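PDB 4IGB: LPXTG cell wall surface protein from Streptococcus gordonii, which is a cell-wall-anchored surface protein, probably an adhesin, represented here by its N-terminal part with the N1 and N2 domains. Local coordinates for residues V311-T316 with Y393-N398; Q337-R342 with Q370-K375; D410-L415 with A422-V427. All coordinates share one frame; numbering follows the deposited sequence.

Interaction 1. Residues V311-T316 with Y393-N398; sequences VTYKAT and YKTATN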
loop_
_atom_site.group_PDB
_atom_site.type_symbol
_atom_site.label_atom_id
_atom_site.label_comp_id
_atom_site.label_asym_id
_atom_site.label_seq_id
_atom_site.Cartn_x
_atom_site.Cartn_y
_atom_site.Cartn_z
ATOM N N VAL B 311 24.114 12.144 28.159
ATOM C CA VAL B 311 22.785 11.625 27.897
ATOM C C VAL B 311 22.952 10.461 26.925
ATOM O O VAL B 311 23.635 10.572 25.903
ATOM C CB VAL B 311 21.781 12.698 27.389
ATOM C CG1 VAL B 311 22.157 14.092 27.896
ATOM C CG2 VAL B 311 21.688 12.688 25.887
ATOM N N THR B 312 22.358 9.330 27.283
ATOM C CA THR B 312 22.590 8.088 26.575
ATOM C C THR B 312 21.283 7.562 26.032
ATOM O O THR B 312 20.310 7.430 26.774
ATOM C CB THR B 312 23.194 7.037 27.528
ATOM O OG1 THR B 312 24.361 7.585 28.144
ATOM C CG2 THR B 312 23.571 5.769 26.777
ATOM N N TYR B 313 21.268 7.250 24.742
ATOM C CA TYR B 313 20.075 6.751 24.086
ATOM C C TYR B 313 20.205 5.266 23.770
ATOM O O TYR B 313 21.185 4.837 23.178
ATOM C CB TYR B 313 19.813 7.538 22.799
ATOM C CG TYR B 313 19.493 9.012 23.025
ATOM C CD1 TYR B 313 18.267 9.405 23.555
ATOM C CD2 TYR B 313 20.409 10.002 22.701
ATOM C CE1 TYR B 313 17.962 10.745 23.763
ATOM C CE2 TYR B 313 20.112 11.359 22.907
ATOM C CZ TYR B 313 18.889 11.716 23.435
ATOM O OH TYR B 313 18.581 13.041 23.640
ATOM N N LYS B 314 19.214 4.485 24.179
ATOM C CA LYS B 314 19.177 3.074 23.841
ATOM C C LYS B 314 18.011 2.840 22.908
ATOM O O LYS B 314 16.860 3.116 23.252
ATOM C CB LYS B 314 19.013 2.213 25.092
ATOM C CG LYS B 314 19.136 0.709 24.840
ATOM C CD LYS B 314 18.950 -0.077 26.149
ATOM C CE LYS B 314 19.003 -1.588 25.930
ATOM N NZ LYS B 314 18.614 -2.348 27.161
ATOM N N ALA B 315 18.313 2.337 21.722
ATOM C CA ALA B 315 17.271 2.057 20.749
ATOM C C ALA B 315 17.246 0.586 20.385
ATOM O O ALA B 315 18.266 -0.000 20.013
ATOM C CB ALA B 315 17.458 2.906 19.502
ATOM N N THR B 316 16.064 -0.002 20.479
ATOM C CA THR B 316 15.886 -1.408 20.155
ATOM C C THR B 316 15.051 -1.558 18.897
ATOM O O THR B 316 13.903 -1.118 18.845
ATOM C CB THR B 316 15.188 -2.108 21.299
ATOM O OG1 THR B 316 15.967 -1.922 22.487
ATOM C CG2 THR B 316 15.006 -3.595 20.996
ATOM N N TYR B 393 23.633 4.967 21.979
ATOM C CA TYR B 393 24.336 6.186 21.594
ATOM C C TYR B 393 24.743 6.986 22.815
ATOM O O TYR B 393 23.898 7.381 23.623
ATOM C CB TYR B 393 23.439 7.084 20.743
ATOM C CG TYR B 393 22.768 6.427 19.548
ATOM C CD1 TYR B 393 23.323 6.516 18.280
ATOM C CD2 TYR B 393 21.548 5.767 19.683
ATOM C CE1 TYR B 393 22.692 5.958 17.184
ATOM C CE2 TYR B 393 20.910 5.202 18.583
ATOM C CZ TYR B 393 21.487 5.301 17.341
ATOM O OH TYR B 393 20.864 4.745 16.243
ATOM N N LYS B 394 26.035 7.239 22.946
ATOM C CA LYS B 394 26.526 8.101 24.001
ATOM C C LYS B 394 26.647 9.528 23.473
ATOM O O LYS B 394 27.311 9.767 22.464
ATOM C CB LYS B 394 27.895 7.610 24.491
ATOM C CG LYS B 394 27.855 6.298 25.263
ATOM C CD LYS B 394 29.257 5.891 25.725
ATOM C CE LYS B 394 29.222 4.662 26.627
ATOM N NZ LYS B 394 30.589 4.205 27.015
ATOM N N THR B 395 25.988 10.465 24.147
ATOM C CA THR B 395 26.165 11.884 23.849
ATOM C C THR B 395 26.415 12.646 25.147
ATOM O O THR B 395 26.308 12.081 26.245
ATOM C CB THR B 395 24.923 12.504 23.168
ATOM O OG1 THR B 395 23.866 12.624 24.123
ATOM C CG2 THR B 395 24.453 11.659 22.004
ATOM N N ALA B 396 26.741 13.933 25.026
ATOM C CA ALA B 396 26.826 14.804 26.196
ATOM C C ALA B 396 26.475 16.238 25.812
ATOM O O ALA B 396 26.850 16.704 24.751
ATOM C CB ALA B 396 28.214 14.727 26.831
ATOM N N THR B 397 25.742 16.925 26.678
ATOM C CA THR B 397 25.389 18.312 26.425
ATOM C C THR B 397 26.642 19.144 26.172
ATOM O O THR B 397 27.722 18.822 26.674
ATOM C CB THR B 397 24.605 18.906 27.596
ATOM O OG1 THR B 397 25.401 18.831 28.790
ATOM C CG2 THR B 397 23.322 18.123 27.805
ATOM N N ASN B 398 26.497 20.187 25.356
ATOM C CA ASN B 398 27.584 21.129 25.096
ATOM C C ASN B 398 27.226 22.492 25.677
ATOM O O ASN B 398 26.224 22.631 26.374
ATOM C CB ASN B 398 27.878 21.232 23.600
ATOM C CG ASN B 398 26.662 21.653 22.802
ATOM O OD1 ASN B 398 25.947 22.575 23.187
ATOM N ND2 ASN B 398 26.401 20.951 21.704
HETATM O O HOH W 1 26.387 9.465 27.161
#
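The ring of Y393 turns its edge to the strand beside it. Near the ring plane lie the carbonyl oxygen of Y313 and the methyl of A315. Q337 CG covers one face of the Y393 ring, over CZ. Y393 CD2 is 3.6 Å from Y313 O. On the same flank, Y393 CE2 is 4.2 Å from A315 CB. Y393 CD2 also packs on Y313 CB at 4.0 Å. CG of Y393 is anti to its own carbonyl carbon (chi1 -51°). This puts CG beside the backbone N, the atom that bonds to Y313 O. The Y313 ring is met obliquely by Y393 O. Other parts of the domain pack on both tyrosines. V413 and L348 touch Y393, while N411, I409 and V298 touch Y313.

The strands are antiparallel neighbours in the N2 domain, a member of the adhesin clan. Y313 and Y393 form a hydrogen-bonded pair. Y313 N donates to Y393 O at 2.9 Å. Y393 N donates to Y313 O at 2.7 Å. V311 and T395 make the next such pair: V311 N donates to T395 O, and T395 N donates to V311 O. Between them, T312 and K394 form a non-hydrogen-bonded pair. There T312 CA makes a CA-H...O contact of 3.3 Å with Y393 O. T312 OG1 shares a water with the backbone of T395, and this water donates to T395 O. Beyond the last pair, V311 CG1 meets T397 CG2 at 4.2 Å, and the two side chains cross at about a right angle. The hydroxyl of T397 is hydrogen-bonded to K306 O and Q309 N.

Interaction 2. Residues Q337-R342 with Q370-K375; sequences QKFDER and QTVTVK
K338 and T371 form a non-hydrogen-bonded pair near the end of the antiparallel ladder between strands 333-338 and 371-376 of the N2 domain. On one side of it, Q337 and V372 are a hydrogen-bonded pair. Q337 N donates to V372 O at 2.8 Å, and V372 N donates back to Q337 O. On the other side, F339 N donates to Q370 O at 3.0 Å.

The side chain of Q370 then continues the contact. Its chain bends at chi2 (-67°), which turns CD back beside the 337-342 backbone. NE2 donates to F339 O at 2.9 Å, from above the carbonyl plane. NE2 is also 2.9 Å from D340 O, and it has a further partner in L343 O. One amide nitrogen thus lies among carbonyl groups of residues 339-343. T371 OG1 touches K338 CG at 3.6 Å, where the two side chains cross obliquely.

On the other face, V372 CG2 lies at the edge of the F339 ring, in its plane, 4.0 Å from CE2. The amide oxygen Q337 OE1 sits over one face of the same ring, toward its rim. The amide end of Q337 leads away from the 370-375 segment, and its NE2 is hydrogen-bonded to N411 OD1.

Past F339 the chain turns. The guanidinium of R342 grips the D340 carboxylate side-on: NE bonds to OD2, and NH2 pairs with OD1 in a salt bridge of 2.9 Å. D340 OD2 also accepts from R342 N through its anti lone pair, which makes an Asx turn just past this ladder.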
loop_
_atom_site.group_PDB
_atom_site.type_symbol
_atom_site.label_atom_id
_atom_site.label_comp_id
_atom_site.label_asym_id
_atom_site.label_seq_id
_atom_site.Cartn_x
_atom_site.Cartn_y
_atom_site.Cartn_z
ATOM N N GLN B 337 19.667 8.508 13.450
ATOM C CA GLN B 337 19.519 9.346 14.636
ATOM C C GLN B 337 19.750 10.801 14.250
ATOM O O GLN B 337 20.489 11.100 13.309
ATOM C CB GLN B 337 20.556 8.968 15.697
ATOM C CG GLN B 337 20.008 8.270 16.915
ATOM C CD GLN B 337 19.117 9.142 17.801
ATOM O OE1 GLN B 337 18.683 10.227 17.409
ATOM N NE2 GLN B 337 18.838 8.653 19.013
ATOM N N LYS B 338 19.127 11.715 14.978
ATOM C CA LYS B 338 19.494 13.115 14.834
ATOM C C LYS B 338 19.421 13.754 16.203
ATOM O O LYS B 338 18.404 13.682 16.880
ATOM C CB LYS B 338 18.590 13.844 13.835
ATOM C CG LYS B 338 19.008 15.294 13.596
ATOM C CD LYS B 338 18.099 15.987 12.582
ATOM C CE LYS B 338 18.474 17.454 12.413
ATOM N NZ LYS B 338 17.333 18.240 11.849
ATOM N N PHE B 339 20.517 14.361 16.620
ATOM C CA PHE B 339 20.613 14.834 17.994
ATOM C C PHE B 339 20.348 16.312 18.134
ATOM O O PHE B 339 20.840 17.117 17.347
ATOM C CB PHE B 339 21.991 14.497 18.558
ATOM C CG PHE B 339 22.263 13.017 18.620
ATOM C CD1 PHE B 339 21.622 12.221 19.560
ATOM C CD2 PHE B 339 23.145 12.420 17.732
ATOM C CE1 PHE B 339 21.871 10.858 19.616
ATOM C CE2 PHE B 339 23.394 11.067 17.789
ATOM C CZ PHE B 339 22.755 10.286 18.736
ATOM N N ASP B 340 19.568 16.662 19.150
ATOM C CA ASP B 340 19.370 18.058 19.510
ATOM C C ASP B 340 20.724 18.781 19.496
ATOM O O ASP B 340 21.738 18.233 19.939
ATOM C CB ASP B 340 18.708 18.138 20.889
ATOM C CG ASP B 340 18.312 19.551 21.274
ATOM O OD1 ASP B 340 17.109 19.793 21.511
ATOM O OD2 ASP B 340 19.204 20.414 21.365
ATOM N N GLU B 341 20.733 20.009 18.977
ATOM C CA GLU B 341 21.967 20.788 18.812
ATOM C C GLU B 341 22.712 21.049 20.118
ATOM O O GLU B 341 23.901 21.381 20.105
ATOM C CB GLU B 341 21.674 22.116 18.096
ATOM C CG GLU B 341 21.492 21.920 16.596
ATOM C CD GLU B 341 20.864 23.112 15.896
ATOM O OE1 GLU B 341 20.472 24.078 16.591
ATOM O OE2 GLU B 341 20.760 23.069 14.648
ATOM N N ARG B 342 22.013 20.900 21.238
ATOM C CA ARG B 342 22.625 21.082 22.550
ATOM C C ARG B 342 23.422 19.852 22.993
ATOM O O ARG B 342 23.958 19.819 24.107
ATOM C CB ARG B 342 21.557 21.435 23.586
ATOM C CG ARG B 342 20.928 22.795 23.331
ATOM C CD ARG B 342 19.686 22.984 24.160
ATOM N NE ARG B 342 18.571 22.168 23.690
ATOM C CZ ARG B 342 17.359 22.227 24.218
ATOM N NH1 ARG B 342 17.133 23.050 25.230
ATOM N NH2 ARG B 342 16.380 21.473 23.742
ATOM N N GLN B 370 24.686 16.850 13.075
ATOM C CA GLN B 370 23.969 16.211 14.175
ATOM C C GLN B 370 23.284 14.882 13.798
ATOM O O GLN B 370 22.728 14.199 14.658
ATOM C CB GLN B 370 22.942 17.187 14.756
ATOM C CG GLN B 370 23.582 18.400 15.446
ATOM C CD GLN B 370 24.333 18.015 16.715
ATOM O OE1 GLN B 370 25.556 17.869 16.705
ATOM N NE2 GLN B 370 23.603 17.862 17.813
ATOM N N THR B 371 23.322 14.510 12.522
ATOM C CA THR B 371 22.727 13.238 12.107
ATOM C C THR B 371 23.732 12.096 12.105
ATOM O O THR B 371 24.799 12.204 11.514
ATOM C CB THR B 371 22.102 13.337 10.718
ATOM O OG1 THR B 371 21.050 14.301 10.752
ATOM C CG2 THR B 371 21.536 11.984 10.287
ATOM N N VAL B 372 23.381 10.997 12.768
ATOM C CA VAL B 372 24.231 9.811 12.773
ATOM C C VAL B 372 23.470 8.591 12.270
ATOM O O VAL B 372 22.421 8.232 12.814
ATOM C CB VAL B 372 24.805 9.521 14.166
ATOM C CG1 VAL B 372 25.553 8.180 14.160
ATOM C CG2 VAL B 372 25.726 10.649 14.588
ATOM N N THR B 373 23.995 7.962 11.226
ATOM C CA THR B 373 23.275 6.889 10.553
ATOM C C THR B 373 24.029 5.574 10.630
ATOM O O THR B 373 25.192 5.490 10.253
ATOM C CB THR B 373 22.998 7.237 9.082
ATOM O OG1 THR B 373 22.140 8.379 9.028
ATOM C CG2 THR B 373 22.327 6.072 8.354
ATOM N N VAL B 374 23.360 4.548 11.134
ATOM C CA VAL B 374 23.940 3.215 11.146
ATOM C C VAL B 374 23.366 2.400 9.998
ATOM O O VAL B 374 22.152 2.322 9.833
ATOM C CB VAL B 374 23.681 2.492 12.471
ATOM C CG1 VAL B 374 24.147 1.037 12.372
ATOM C CG2 VAL B 374 24.374 3.225 13.599
ATOM N N LYS B 375 24.250 1.797 9.206
ATOM C CA LYS B 375 23.847 0.988 8.064
ATOM C C LYS B 375 24.383 -0.412 8.254
ATOM O O LYS B 375 25.600 -0.599 8.369
ATOM C CB LYS B 375 24.420 1.568 6.764
ATOM C CG LYS B 375 24.159 3.060 6.576
ATOM C CD LYS B 375 24.727 3.568 5.252
ATOM C CE LYS B 375 24.579 5.087 5.132
ATOM N NZ LYS B 375 24.717 5.550 3.718
#

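Interaction 3. Residues D410-L415 with A422-V427; sequences DNTVTL and APSNQV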
loop_
_atom_site.group_PDB
_atom_site.type_symbol
_atom_site.label_atom_id
_atom_site.label_comp_id
_atom_site.label_asym_id
_atom_site.label_seq_id
_atom_site.Cartn_x
_atom_site.Cartn_y
_atom_site.Cartn_z
ATOM N N ASP B 410 14.503 16.618 23.208
ATOM C CA ASP B 410 13.740 15.523 22.610
ATOM C C ASP B 410 14.624 14.667 21.720
ATOM O O ASP B 410 15.673 15.115 21.243
ATOM C CB ASP B 410 12.579 16.078 21.770
ATOM C CG ASP B 410 11.506 16.722 22.622
ATOM O OD1 ASP B 410 11.327 16.278 23.778
ATOM O OD2 ASP B 410 10.846 17.670 22.147
ATOM N N ASN B 411 14.190 13.432 21.480
ATOM C CA ASN B 411 14.897 12.565 20.555
ATOM C C ASN B 411 13.967 11.501 19.956
ATOM O O ASN B 411 13.052 11.006 20.622
ATOM C CB ASN B 411 16.098 11.930 21.251
ATOM C CG ASN B 411 16.940 11.091 20.314
ATOM O OD1 ASN B 411 16.886 9.866 20.356
ATOM N ND2 ASN B 411 17.712 11.749 19.448
ATOM N N THR B 412 14.197 11.184 18.688
ATOM C CA THR B 412 13.444 10.160 17.970
ATOM C C THR B 412 14.423 9.470 17.031
ATOM O O THR B 412 15.299 10.121 16.452
ATOM C CB THR B 412 12.262 10.779 17.169
ATOM O OG1 THR B 412 11.266 11.242 18.086
ATOM C CG2 THR B 412 11.607 9.755 16.223
ATOM N N VAL B 413 14.314 8.153 16.892
ATOM C CA VAL B 413 15.178 7.476 15.949
ATOM C C VAL B 413 14.290 6.792 14.943
ATOM O O VAL B 413 13.146 6.480 15.254
ATOM C CB VAL B 413 16.177 6.503 16.632
ATOM C CG1 VAL B 413 15.465 5.236 17.164
ATOM C CG2 VAL B 413 17.262 6.137 15.672
ATOM N N THR B 414 14.801 6.593 13.731
ATOM C CA THR B 414 14.000 6.019 12.646
ATOM C C THR B 414 14.657 4.827 11.970
ATOM O O THR B 414 15.791 4.911 11.506
ATOM C CB THR B 414 13.683 7.078 11.570
ATOM O OG1 THR B 414 12.978 8.157 12.183
ATOM C CG2 THR B 414 12.817 6.489 10.458
ATOM N N LEU B 415 13.928 3.721 11.894
ATOM C CA LEU B 415 14.422 2.538 11.211
ATOM C C LEU B 415 14.015 2.613 9.760
ATOM O O LEU B 415 12.876 2.950 9.441
ATOM C CB LEU B 415 13.851 1.272 11.837
ATOM C CG LEU B 415 14.156 -0.071 11.170
ATOM C CD1 LEU B 415 15.657 -0.372 11.142
ATOM C CD2 LEU B 415 13.401 -1.188 11.893
ATOM N N ALA B 422 10.064 3.435 9.933
ATOM C CA ALA B 422 9.349 3.303 11.192
ATOM C C ALA B 422 10.043 4.128 12.270
ATOM O O ALA B 422 11.108 3.757 12.749
ATOM C CB ALA B 422 9.277 1.858 11.616
ATOM N N PRO B 423 9.424 5.241 12.674
ATOM C CA PRO B 423 10.027 6.020 13.758
ATOM C C PRO B 423 9.776 5.380 15.108
ATOM O O PRO B 423 8.757 4.739 15.301
ATOM C CB PRO B 423 9.294 7.369 13.691
ATOM C CG PRO B 423 8.164 7.185 12.671
ATOM C CD PRO B 423 8.084 5.730 12.319
ATOM N N SER B 424 10.704 5.582 16.033
ATOM C CA SER B 424 10.554 5.126 17.405
ATOM C C SER B 424 9.558 6.026 18.130
ATOM O O SER B 424 9.073 7.010 17.573
ATOM C CB SER B 424 11.892 5.222 18.122
ATOM O OG SER B 424 12.209 6.586 18.370
ATOM N N ASN B 425 9.256 5.687 19.377
ATOM C CA ASN B 425 8.597 6.637 20.257
ATOM C C ASN B 425 9.567 7.784 20.473
ATOM O O ASN B 425 10.786 7.605 20.350
ATOM C CB ASN B 425 8.310 5.983 21.603
ATOM C CG ASN B 425 9.555 5.390 22.219
ATOM O OD1 ASN B 425 10.105 4.417 21.703
ATOM N ND2 ASN B 425 10.027 5.987 23.308
ATOM N N GLN B 426 9.032 8.957 20.795
ATOM C CA GLN B 426 9.863 10.093 21.170
ATOM C C GLN B 426 10.179 10.075 22.671
ATOM O O GLN B 426 9.332 9.717 23.488
ATOM C CB GLN B 426 9.176 11.406 20.796
ATOM C CG GLN B 426 10.037 12.635 21.076
ATOM C CD GLN B 426 9.284 13.928 20.857
ATOM O OE1 GLN B 426 9.498 14.625 19.866
ATOM N NE2 GLN B 426 8.394 14.259 21.789
ATOM N N VAL B 427 11.398 10.456 23.041
ATOM C CA VAL B 427 11.756 10.532 24.459
ATOM C C VAL B 427 12.178 11.934 24.820
ATOM O O VAL B 427 12.429 12.760 23.947
ATOM C CB VAL B 427 12.904 9.565 24.859
ATOM C CG1 VAL B 427 12.482 8.107 24.662
ATOM C CG2 VAL B 427 14.193 9.899 24.100
HETATM O O HOH W 2 11.976 14.003 18.610
#
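Q426 lays its extended side chain across T412 and D410. Its CB is 3.4 Å from T412 OG1. CG lies 3.5 Å from N411 O, having been set anti to the Q426 backbone N (chi1 -176°). CD comes within 4.0 Å of D410 CG, where the amide and carboxylate planes are stacked, 12° apart. At the tip, OE1 is 3.9 Å from D410 CB, and NE2 lies about as near to D410 CG and OD1. A water donates to Q426 OE1 and is also bonded to T412 OG1.

The register slips by one residue between the N411-V427 pair and the T414-P423 pair. S424 bridges the slip. Its OG accepts from V413 N at 3.0 Å in a nearly straight bond (175°). The same OG donates to N425 O at 2.6 Å. A serine hydroxyl thus serves V413 N where the ladder is interrupted, while S424 N donates to V413 O at 2.7 Å. L415 and A422 continue the hairpin of strands 409-417 and 420-423.

Strand 333-338 also pairs with strand 409-417. N411, V413 and L415 pack on strand 310-317, while S424 and V427 touch L296 of strand 295-304.

All three interactions are joined by strand pairing within the N2 domain. Along the chain, interaction 2 falls within the span between the two segments of interaction 1, and interaction 3 follows both. The centres of interactions 1 and 2 are about 10 Å apart, those of 2 and 3 about 11 Å, and those of 1 and 3 about 13 Å. Strands 333-338 and 409-417 are direct neighbours, so a third pairing, between these two strands, joins interactions 2 and 3. Tyrosines of interaction 1 pack against Q337 and F339 of interaction 2 and N411 and V413 of interaction 3. The three contacts therefore meet in one shared core, consistent with a beta sandwich.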